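Local coordinates for SAM dependent methyltransferase (Agrobacterium tumefaciens, PDB 2IGT), which binds S-adenosylmethionine and, as a member of the SAM-dependent methyltransferase family, probably transfers its methyl group to an acceptor substrate, at residues T25-E31 with R288-G293; L303-E307 with G316-S320. One frame throughout, in Å; residues are numbered along the deposited sequence.

Contact 1 of 2, residues T25-E31 with R288-G293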
# COMPACT_ATOMS: atom_id res chain seq x y z
N THR A 25 -16.68 -12.92 -39.06
CA THR A 25 -17.58 -12.94 -40.20
C THR A 25 -18.90 -13.55 -39.76
O THR A 25 -18.97 -14.24 -38.75
CB THR A 25 -16.99 -13.76 -41.38
OG1 THR A 25 -16.48 -15.00 -40.88
CG2 THR A 25 -15.87 -12.99 -42.07
N GLY A 26 -19.94 -13.29 -40.54
CA GLY A 26 -21.22 -13.94 -40.31
C GLY A 26 -22.23 -13.03 -39.65
O GLY A 26 -22.02 -11.82 -39.55
N GLU A 27 -23.31 -13.64 -39.19
CA GLU A 27 -24.45 -12.90 -38.66
C GLU A 27 -24.40 -12.81 -37.14
O GLU A 27 -23.93 -13.73 -36.47
CB GLU A 27 -25.74 -13.60 -39.08
CG GLU A 27 -25.93 -13.74 -40.59
CD GLU A 27 -25.92 -12.38 -41.29
OE1 GLU A 27 -26.77 -11.53 -40.95
OE2 GLU A 27 -25.05 -12.17 -42.17
N LEU A 28 -24.91 -11.70 -36.62
CA LEU A 28 -25.07 -11.53 -35.18
C LEU A 28 -26.09 -12.54 -34.68
O LEU A 28 -27.04 -12.89 -35.41
CB LEU A 28 -25.54 -10.12 -34.87
CG LEU A 28 -24.62 -8.96 -35.26
CD1 LEU A 28 -25.34 -7.63 -35.11
CD2 LEU A 28 -23.36 -8.97 -34.44
N PRO A 29 -25.91 -13.04 -33.46
CA PRO A 29 -26.93 -13.92 -32.87
C PRO A 29 -28.28 -13.18 -32.74
O PRO A 29 -28.33 -11.95 -32.78
CB PRO A 29 -26.39 -14.21 -31.46
CG PRO A 29 -24.94 -13.81 -31.47
CD PRO A 29 -24.75 -12.81 -32.56
N ALA A 30 -29.35 -13.95 -32.57
CA ALA A 30 -30.65 -13.39 -32.20
C ALA A 30 -30.52 -12.66 -30.86
O ALA A 30 -29.55 -12.86 -30.11
CB ALA A 30 -31.69 -14.51 -32.11
N GLU A 31 -31.47 -11.79 -30.55
CA GLU A 31 -31.37 -11.03 -29.31
C GLU A 31 -32.72 -11.02 -28.61
O GLU A 31 -33.78 -11.03 -29.27
CB GLU A 31 -30.87 -9.62 -29.61
CG GLU A 31 -31.66 -8.92 -30.71
CD GLU A 31 -31.25 -7.46 -30.90
OE1 GLU A 31 -30.30 -7.01 -30.23
OE2 GLU A 31 -31.88 -6.77 -31.73
N ARG A 288 -23.09 -9.35 -28.45
CA ARG A 288 -23.62 -9.75 -29.74
C ARG A 288 -22.51 -9.76 -30.79
O ARG A 288 -22.38 -10.73 -31.56
CB ARG A 288 -24.74 -8.78 -30.15
CG ARG A 288 -26.10 -9.18 -29.71
CD ARG A 288 -26.94 -9.55 -30.94
NE ARG A 288 -27.50 -8.38 -31.59
CZ ARG A 288 -28.26 -8.39 -32.70
NH1 ARG A 288 -28.71 -7.26 -33.19
NH2 ARG A 288 -28.58 -9.50 -33.32
N GLU A 289 -21.73 -8.68 -30.84
CA GLU A 289 -20.65 -8.57 -31.83
C GLU A 289 -19.54 -9.59 -31.55
O GLU A 289 -19.04 -10.21 -32.49
CB GLU A 289 -20.10 -7.13 -31.87
CG GLU A 289 -19.02 -6.84 -32.97
CD GLU A 289 -19.54 -6.97 -34.41
OE1 GLU A 289 -20.68 -6.53 -34.69
OE2 GLU A 289 -18.81 -7.48 -35.29
N THR A 290 -19.17 -9.78 -30.28
CA THR A 290 -18.24 -10.84 -29.86
C THR A 290 -18.65 -12.22 -30.42
O THR A 290 -17.79 -12.97 -30.90
CB THR A 290 -18.09 -10.95 -28.30
OG1 THR A 290 -17.66 -9.70 -27.76
CG2 THR A 290 -17.10 -12.06 -27.89
N MSE A 291 -19.94 -12.54 -30.36
CA MSE A 291 -20.47 -13.84 -30.80
C MSE A 291 -20.93 -13.84 -32.27
O MSE A 291 -21.65 -14.75 -32.68
CB MSE A 291 -21.63 -14.28 -29.89
CG MSE A 291 -21.29 -14.38 -28.41
SE MSE A 291 -19.66 -15.47 -28.05
CE MSE A 291 -20.35 -17.22 -28.67
N ARG A 292 -20.50 -12.86 -33.06
CA ARG A 292 -20.88 -12.81 -34.49
C ARG A 292 -20.53 -14.13 -35.18
O ARG A 292 -19.42 -14.62 -35.05
CB ARG A 292 -20.19 -11.65 -35.21
CG ARG A 292 -20.60 -11.55 -36.70
CD ARG A 292 -19.97 -10.38 -37.46
NE ARG A 292 -20.52 -9.07 -37.10
CZ ARG A 292 -21.60 -8.54 -37.65
NH1 ARG A 292 -22.29 -9.20 -38.58
NH2 ARG A 292 -22.02 -7.34 -37.26
N GLY A 293 -21.49 -14.72 -35.88
CA GLY A 293 -21.24 -15.96 -36.61
C GLY A 293 -21.37 -17.22 -35.78
O GLY A 293 -21.33 -18.32 -36.33
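The guanidinium of Arg-288 is sandwiched between Leu-28 and Glu-31: CD1 of Leu-28 sits over the centre of one face, and the Glu-31 carboxylate stacks on the other, its plane turned by 25°. Because Glu-31 OE1 lies well out of the guanidinium plane, 3.4 Å from Arg-288 NH1, this salt bridge is one of charge alone, and OE1 has its hydrogen bond with His-284. At the edge of the same group, Arg-288 NH2 donates in plane to Pro-29 O, modelled at 2.5 Å, a length short enough to be doubtful in detail. Bends at chi2 and chi3 fold the Arg-288 chain up to that carbonyl.

Leu-28 also serves Arg-292, laying CD2 over one face of its guanidinium, 3.5 Å from NH2. Two partners meet this group at its edge. Arg-292 NH1 reaches Gly-26 O at 2.8 Å, in both the guanidinium and the carbonyl plane, while NE and NH2 grip the Glu-289 carboxylate side-on, one oxygen each. Pro-29 rests its CG 3.7 Å from Met-291 CB, where the chain leaves helix 280-290. Just beyond, Gly-293 N donates to Glu-27 O at 2.7 Å, from above the carbonyl plane. Gly-293 CA lies 3.6 Å from Thr-25 O in a CA-H...O contact.

The segment leading into edge strand 30-39 is thus fastened to the C-terminal end of the helix and the turn after it largely through its own carbonyls. Each guanidinium has a carboxylate that probably offsets its charge, a backbone oxygen at its edge and a Leu-28 methyl on a face.

Contact 2 of 2, residues L303-E307 with G316-S320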
# COMPACT_ATOMS: atom_id res chain seq x y z
N LEU A 303 -30.42 -7.06 -13.65
CA LEU A 303 -30.76 -8.00 -12.56
C LEU A 303 -31.21 -7.16 -11.36
O LEU A 303 -30.47 -6.30 -10.89
CB LEU A 303 -29.55 -8.85 -12.18
CG LEU A 303 -29.70 -9.77 -10.96
CD1 LEU A 303 -30.79 -10.84 -11.21
CD2 LEU A 303 -28.36 -10.46 -10.65
N VAL A 304 -32.43 -7.43 -10.87
CA VAL A 304 -33.02 -6.58 -9.84
C VAL A 304 -33.48 -7.46 -8.67
O VAL A 304 -33.71 -8.68 -8.82
CB VAL A 304 -34.20 -5.74 -10.41
CG1 VAL A 304 -33.81 -5.11 -11.75
CG2 VAL A 304 -35.44 -6.59 -10.61
N ILE A 305 -33.58 -6.83 -7.51
CA ILE A 305 -34.18 -7.42 -6.32
C ILE A 305 -35.46 -6.63 -6.05
O ILE A 305 -35.46 -5.40 -6.08
CB ILE A 305 -33.28 -7.21 -5.06
CG1 ILE A 305 -31.90 -7.86 -5.23
CG2 ILE A 305 -34.00 -7.72 -3.80
CD1 ILE A 305 -30.82 -7.35 -4.19
N ARG A 306 -36.52 -7.35 -5.73
CA ARG A 306 -37.73 -6.68 -5.30
C ARG A 306 -37.84 -6.75 -3.77
O ARG A 306 -37.66 -7.80 -3.17
CB ARG A 306 -38.96 -7.30 -5.97
CG ARG A 306 -40.21 -6.43 -5.77
CD ARG A 306 -41.41 -6.94 -6.55
NE ARG A 306 -41.26 -6.84 -8.01
CZ ARG A 306 -41.59 -5.76 -8.73
NH1 ARG A 306 -42.05 -4.66 -8.13
NH2 ARG A 306 -41.43 -5.78 -10.05
N GLU A 307 -38.15 -5.61 -3.15
CA GLU A 307 -38.43 -5.57 -1.71
C GLU A 307 -39.44 -6.65 -1.36
O GLU A 307 -40.38 -6.91 -2.12
CB GLU A 307 -39.02 -4.23 -1.29
CG GLU A 307 -38.06 -3.09 -1.37
CD GLU A 307 -38.73 -1.78 -1.05
OE1 GLU A 307 -39.95 -1.63 -1.34
OE2 GLU A 307 -38.02 -0.90 -0.53
N GLY A 316 -42.77 -5.11 -3.44
CA GLY A 316 -42.59 -3.68 -3.20
C GLY A 316 -41.85 -3.08 -4.38
O GLY A 316 -42.12 -3.46 -5.53
N ARG A 317 -40.90 -2.19 -4.09
CA ARG A 317 -40.13 -1.50 -5.12
C ARG A 317 -39.00 -2.38 -5.67
O ARG A 317 -38.52 -3.28 -4.98
CB ARG A 317 -39.49 -0.22 -4.57
CG ARG A 317 -40.39 1.06 -4.55
CD ARG A 317 -41.27 1.14 -3.32
NE ARG A 317 -40.56 0.96 -2.05
CZ ARG A 317 -40.34 1.92 -1.14
NH1 ARG A 317 -40.76 3.17 -1.33
NH2 ARG A 317 -39.71 1.61 -0.01
N VAL A 318 -38.54 -2.03 -6.88
CA VAL A 318 -37.44 -2.70 -7.57
C VAL A 318 -36.14 -1.98 -7.23
O VAL A 318 -36.05 -0.75 -7.38
CB VAL A 318 -37.72 -2.68 -9.13
CG1 VAL A 318 -36.52 -3.10 -9.94
CG2 VAL A 318 -38.93 -3.57 -9.49
N LEU A 319 -35.14 -2.73 -6.77
CA LEU A 319 -33.78 -2.25 -6.62
C LEU A 319 -32.89 -2.95 -7.65
O LEU A 319 -32.58 -4.14 -7.52
CB LEU A 319 -33.24 -2.52 -5.22
CG LEU A 319 -31.78 -2.09 -4.98
CD1 LEU A 319 -31.56 -0.57 -5.22
CD2 LEU A 319 -31.34 -2.48 -3.56
N SER A 320 -32.50 -2.21 -8.68
CA SER A 320 -31.68 -2.79 -9.72
C SER A 320 -30.22 -2.81 -9.24
O SER A 320 -29.72 -1.80 -8.73
CB SER A 320 -31.83 -1.97 -10.99
OG SER A 320 -31.01 -2.48 -12.02
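Gly-316 O and Arg-306 NH1 make a 2.9 Å hydrogen bond at the loop end of a beta hairpin, whose antiparallel strands 297-306 and 318-328 both lie inside the large mixed sheet. Gly-316 N adds a weak bond to Glu-307 O. Next, Arg-317 turns its side chain onto Glu-307: NE meets OE1 at 2.8 Å and NH2 meets OE2, a side-on grip with the two planes 47° apart. Arg-317 N also donates to Glu-307 OE1, at 3.0 Å and from the same face of the carboxylate as NE. Its backbone O accepts from Glu-307 N at 3.0 Å. Ser-50 also bonds Glu-307 OE2, tying the pair to strand 45-51.

Val-318 faces Arg-306 in a non-hydrogen-bonded pair. With CG1 anti to the backbone N (chi1 168°), that methyl packs 3.5 Å from Val-304 CB, while CG2 lies over one face of the Arg-306 guanidinium, whose NE makes a salt bridge with Glu-38 OE2. Leu-319 and Ile-305 form the hydrogen-bonded pair, N to O in both directions, with side chains on the face opposite Val-304, Arg-306 and Val-318. Ser-320 pairs with Val-304, without hydrogen bonds; its OG bonds Glu-302, and its CB packs 3.8 Å from Val-304 CG1.

Overall arrangement
Both contacts reach the same mixed sheet, in which strands 30-39 and 297-306 are neighbours, yet their centres stand 31 Å apart. Contact 1 is a surface contact some 24 Å from the chain centre, joining segments 257 residues apart in sequence; contact 2 is partly buried, about 16 Å from that centre, and local to one hairpin. Along the chain, helix 280-290 of the first is followed, after a short connection, by strand 297-306 of the second. Their chemistry differs accordingly: arginine side chains reaching loop carbonyls do much of the work in contact 1, whereas contact 2 combines a short antiparallel ladder with arginine-glutamate and arginine-carbonyl bonds gathered at the loop end.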